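Local coordinates for RNA polymerase sigma factor SIGMA-28 (FliA) (Aquifex aeolicus, PDB 1RP3) that directs RNA polymerase to promoters of flagellar genes as a sigma factor, and is held here in an inactive conformation by the anti-sigma factor FlgM, at the interface of chains A and B. Numbering follows the deposited sequence. Chains: chain A, RNA polymerase sigma factor SIGMA-28 (FliA); chain B, anti sigma factor FlgM.

Contact 1: the interface of chains A and B. Residues chain A 22, 47, 50-51, 54; chain B 14-15, 39, 42.
An apolar helix-on-helix interface joins the sigma factor to its inhibitor here, fastening the N-terminal half of FlgM onto sigma region 2. B:Leu39 is its hub, lying across one turn of the sigma helix with its two methyls turned mainly to different partners. CD1 goes to A:Ile51, whose CD1 is 3.7 Å from it; the two side chains cross at about a right angle, B:Leu39 CD1 resting on the CG1-CD1 end of the isoleucine. CD2, which A:Ile51 CD1 also approaches, heads the other way, along A:Val50, and the two side chains run antiparallel with A:Val50 CG1 3.8 Å from B:Leu39 CD2. That valine methyl stands anti to its backbone N (chi1 168°), which turns it out of the helix towards FlgM. The base of the leucine is covered by A:Ser47, whose hydroxyl OG rests 3.4 Å from B:Leu39 CB in a purely van der Waals contact.

Further along the sigma helix, A:Ile54 reaches out with its extended chain (chi2 174°) and sets CD1 in the fork between two consecutive leucines, 3.9 Å from B:Leu14 CD2 and 4.0 Å from B:Leu15 CD1. B:Leu14 also braces the hub from behind, since its CD2 packs 3.8 Å from B:Leu39 CD2 within FlgM and touches B:Ile42 as well. At the margin the fit is looser, with B:Ile42 CG2 4.2 Å from A:Leu22 CD1.

The sigma surface comes mainly from helix 42-58, with A:Leu22 added from helix 7-33. Helix 42-58 carries the region 2.2 signature that in sigma factors binds core polymerase, so FlgM may obstruct that docking. FlgM contributes helix 31-46, the last residue of helix 5-14 and B:Leu15 just after it.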
# COMPACT_ATOMS: atom_id res chain seq x y z
N LEU A 22 4.58 -13.95 9.03
CA LEU A 22 5.58 -13.45 8.09
C LEU A 22 5.01 -13.37 6.63
O LEU A 22 5.34 -12.45 5.88
CB LEU A 22 6.84 -14.32 8.13
CG LEU A 22 8.06 -13.96 9.00
CD1 LEU A 22 8.14 -12.47 9.28
CD2 LEU A 22 8.02 -14.71 10.28
N SER A 47 11.46 -5.41 6.26
CA SER A 47 12.23 -5.22 7.49
C SER A 47 11.42 -4.48 8.53
O SER A 47 11.21 -4.99 9.62
CB SER A 47 13.53 -4.50 7.21
OG SER A 47 14.40 -5.37 6.54
N VAL A 50 8.35 -6.34 9.74
CA VAL A 50 8.58 -7.41 10.70
C VAL A 50 8.69 -6.80 12.09
O VAL A 50 8.19 -7.37 13.05
CB VAL A 50 9.84 -8.25 10.34
CG1 VAL A 50 10.24 -9.16 11.50
CG2 VAL A 50 9.54 -9.10 9.13
N ILE A 51 9.35 -5.64 12.19
CA ILE A 51 9.47 -4.98 13.49
C ILE A 51 8.04 -4.70 13.98
O ILE A 51 7.69 -5.01 15.12
CB ILE A 51 10.26 -3.67 13.41
CG1 ILE A 51 11.68 -3.94 12.91
CG2 ILE A 51 10.29 -2.99 14.79
CD1 ILE A 51 12.47 -4.81 13.86
N ILE A 54 6.36 -7.95 15.26
CA ILE A 54 6.84 -8.40 16.56
C ILE A 54 6.25 -7.56 17.69
O ILE A 54 5.90 -8.08 18.74
CB ILE A 54 8.38 -8.34 16.63
CG1 ILE A 54 8.99 -9.32 15.63
CG2 ILE A 54 8.87 -8.63 18.05
CD1 ILE A 54 10.53 -9.23 15.53
N LEU B 14 17.10 -12.39 16.17
CA LEU B 14 16.41 -11.12 16.33
C LEU B 14 15.92 -10.94 17.76
O LEU B 14 16.19 -9.91 18.39
CB LEU B 14 15.23 -11.08 15.37
CG LEU B 14 14.87 -9.77 14.70
CD1 LEU B 14 16.11 -9.14 14.07
CD2 LEU B 14 13.81 -10.05 13.66
N LEU B 15 15.19 -11.94 18.27
CA LEU B 15 14.63 -11.92 19.61
C LEU B 15 15.64 -12.10 20.74
O LEU B 15 15.28 -12.03 21.92
CB LEU B 15 13.50 -12.95 19.75
CG LEU B 15 12.11 -12.54 19.24
CD1 LEU B 15 12.16 -12.06 17.81
CD2 LEU B 15 11.15 -13.70 19.37
N LEU B 39 17.20 -8.79 9.59
CA LEU B 39 15.92 -8.42 8.98
C LEU B 39 15.99 -8.58 7.47
O LEU B 39 15.05 -9.09 6.84
CB LEU B 39 15.53 -6.99 9.36
CG LEU B 39 15.00 -6.85 10.80
CD1 LEU B 39 15.00 -5.39 11.27
CD2 LEU B 39 13.62 -7.46 10.89
N ILE B 42 15.76 -12.22 6.61
CA ILE B 42 14.39 -12.70 6.74
C ILE B 42 13.62 -12.30 5.47
O ILE B 42 12.89 -13.11 4.90
CB ILE B 42 13.68 -12.13 8.01
CG1 ILE B 42 14.34 -12.70 9.26
CG2 ILE B 42 12.18 -12.46 7.98
CD1 ILE B 42 13.75 -12.19 10.56

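Contact 2: the interface of chains A and B. Residues chain A 151, 177-178, 181; chain B 80, 84, 88.
A:Phe151 offers its rim to FlgM: the B:Thr88 methyl approaches the CD1 edge, with CG2 4.0 Å from A:Phe151 CD1 and displaced towards one face instead of lying over the ring. Next along the rim, near CE1 and CZ, A:Val181 CG2 comes in from the same protein, 4.2 Å from A:Phe151 CE1 and shifted towards the opposite face. Neither face carries a stacked partner among the side chains of this cluster.

B:Ile84 fills the middle of the patch. Its chain is fully extended (chi2 180°) and drives CD1 against the sigma helix, where the methyl CG2 of A:Thr178 is 3.5 Å from it. The two side chains cross at about a right angle. A:Val181 backs the isoleucine on another side, its CG2 lying 4.1 Å from B:Ile84 CD1. The other methyl of this valine, CG1, turns to B:Val80, which precedes B:Ile84 by one helical turn, and sits 3.8 Å from B:Val80 CG2. A:Leu177 closes the far end, with CD2 4.3 Å from the B:Thr88 methyl.

The hydroxyl and methyl of B:Thr88 do different jobs. OG1 folds back (chi1 72°) and donates to the carbonyl O of B:Ile84 at 2.7 Å, from above the carbonyl plane with a C=O...OG1 angle of 137°. This bond closes off the end of helix 76-87 and is likely to hold the rotation that points CG2 towards the ring edge. An alanine here would probably leave the B:Ile84 carbonyl without its hydroxyl mate and open a gap beside A:Phe151 and A:Leu177.

The site thus secures helix 76-87 of FlgM and the terminal residue that follows it against two sigma helices, 129-158 and 167-185, and is likely to help hold the sigma factor in its inactive conformation.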
# COMPACT_ATOMS: atom_id res chain seq x y z
N PHE A 151 -6.85 7.80 7.29
CA PHE A 151 -7.27 6.46 7.67
C PHE A 151 -6.66 6.00 8.98
O PHE A 151 -7.26 5.19 9.69
CB PHE A 151 -6.92 5.46 6.57
CG PHE A 151 -7.94 5.38 5.49
CD1 PHE A 151 -9.02 4.53 5.61
CD2 PHE A 151 -7.82 6.17 4.36
CE1 PHE A 151 -9.98 4.45 4.61
CE2 PHE A 151 -8.77 6.10 3.35
CZ PHE A 151 -9.85 5.24 3.48
N LEU A 177 -17.53 3.44 9.09
CA LEU A 177 -16.33 3.74 8.32
C LEU A 177 -16.59 3.55 6.84
O LEU A 177 -16.23 4.42 6.05
CB LEU A 177 -15.15 2.86 8.74
CG LEU A 177 -13.89 3.04 7.87
CD1 LEU A 177 -13.45 4.49 7.87
CD2 LEU A 177 -12.77 2.14 8.35
N THR A 178 -17.22 2.44 6.47
CA THR A 178 -17.51 2.17 5.07
C THR A 178 -18.44 3.22 4.45
O THR A 178 -18.21 3.67 3.33
CB THR A 178 -18.11 0.77 4.85
OG1 THR A 178 -19.30 0.64 5.63
CG2 THR A 178 -17.13 -0.31 5.28
N VAL A 181 -16.67 6.56 3.82
CA VAL A 181 -15.82 6.47 2.64
C VAL A 181 -16.69 6.46 1.38
O VAL A 181 -16.33 7.04 0.36
CB VAL A 181 -14.95 5.18 2.66
CG1 VAL A 181 -14.14 5.05 1.37
CG2 VAL A 181 -14.03 5.19 3.85
N VAL B 80 -14.88 1.52 -2.58
CA VAL B 80 -14.83 1.59 -1.13
C VAL B 80 -14.10 0.36 -0.59
O VAL B 80 -13.22 0.48 0.26
CB VAL B 80 -16.25 1.69 -0.52
CG1 VAL B 80 -16.26 1.29 0.96
CG2 VAL B 80 -16.76 3.11 -0.67
N ILE B 84 -10.55 0.77 1.47
CA ILE B 84 -10.55 0.29 2.84
C ILE B 84 -9.62 -0.90 3.04
O ILE B 84 -8.87 -0.93 4.00
CB ILE B 84 -11.98 -0.02 3.34
CG1 ILE B 84 -12.77 1.28 3.44
CG2 ILE B 84 -11.94 -0.72 4.71
CD1 ILE B 84 -14.19 1.11 3.91
N THR B 88 -6.62 -0.04 5.66
CA THR B 88 -6.82 -0.63 6.99
C THR B 88 -6.32 -2.08 7.13
O THR B 88 -6.08 -2.49 8.29
CB THR B 88 -8.31 -0.60 7.39
OG1 THR B 88 -9.05 -1.56 6.62
CG2 THR B 88 -8.89 0.80 7.19
OXT THR B 88 -6.22 -2.79 6.11

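Contact 1 and contact 2 lie about 28 Å apart, measured between the centres of their C-alpha atoms, and have no residue or helix in common. On FlgM they fall at opposite ends of the chain, in and just after helix 5-14 and in helix 31-46 for contact 1, in helix 76-87 and the residue after it for contact 2. On the sigma factor contact 1 belongs to region 2, whereas contact 2 uses helices much later in the sequence. One inhibitor chain therefore spans distant parts of the sigma factor, an arrangement that would be expected to restrain their relative movement and favour the inactive conformation.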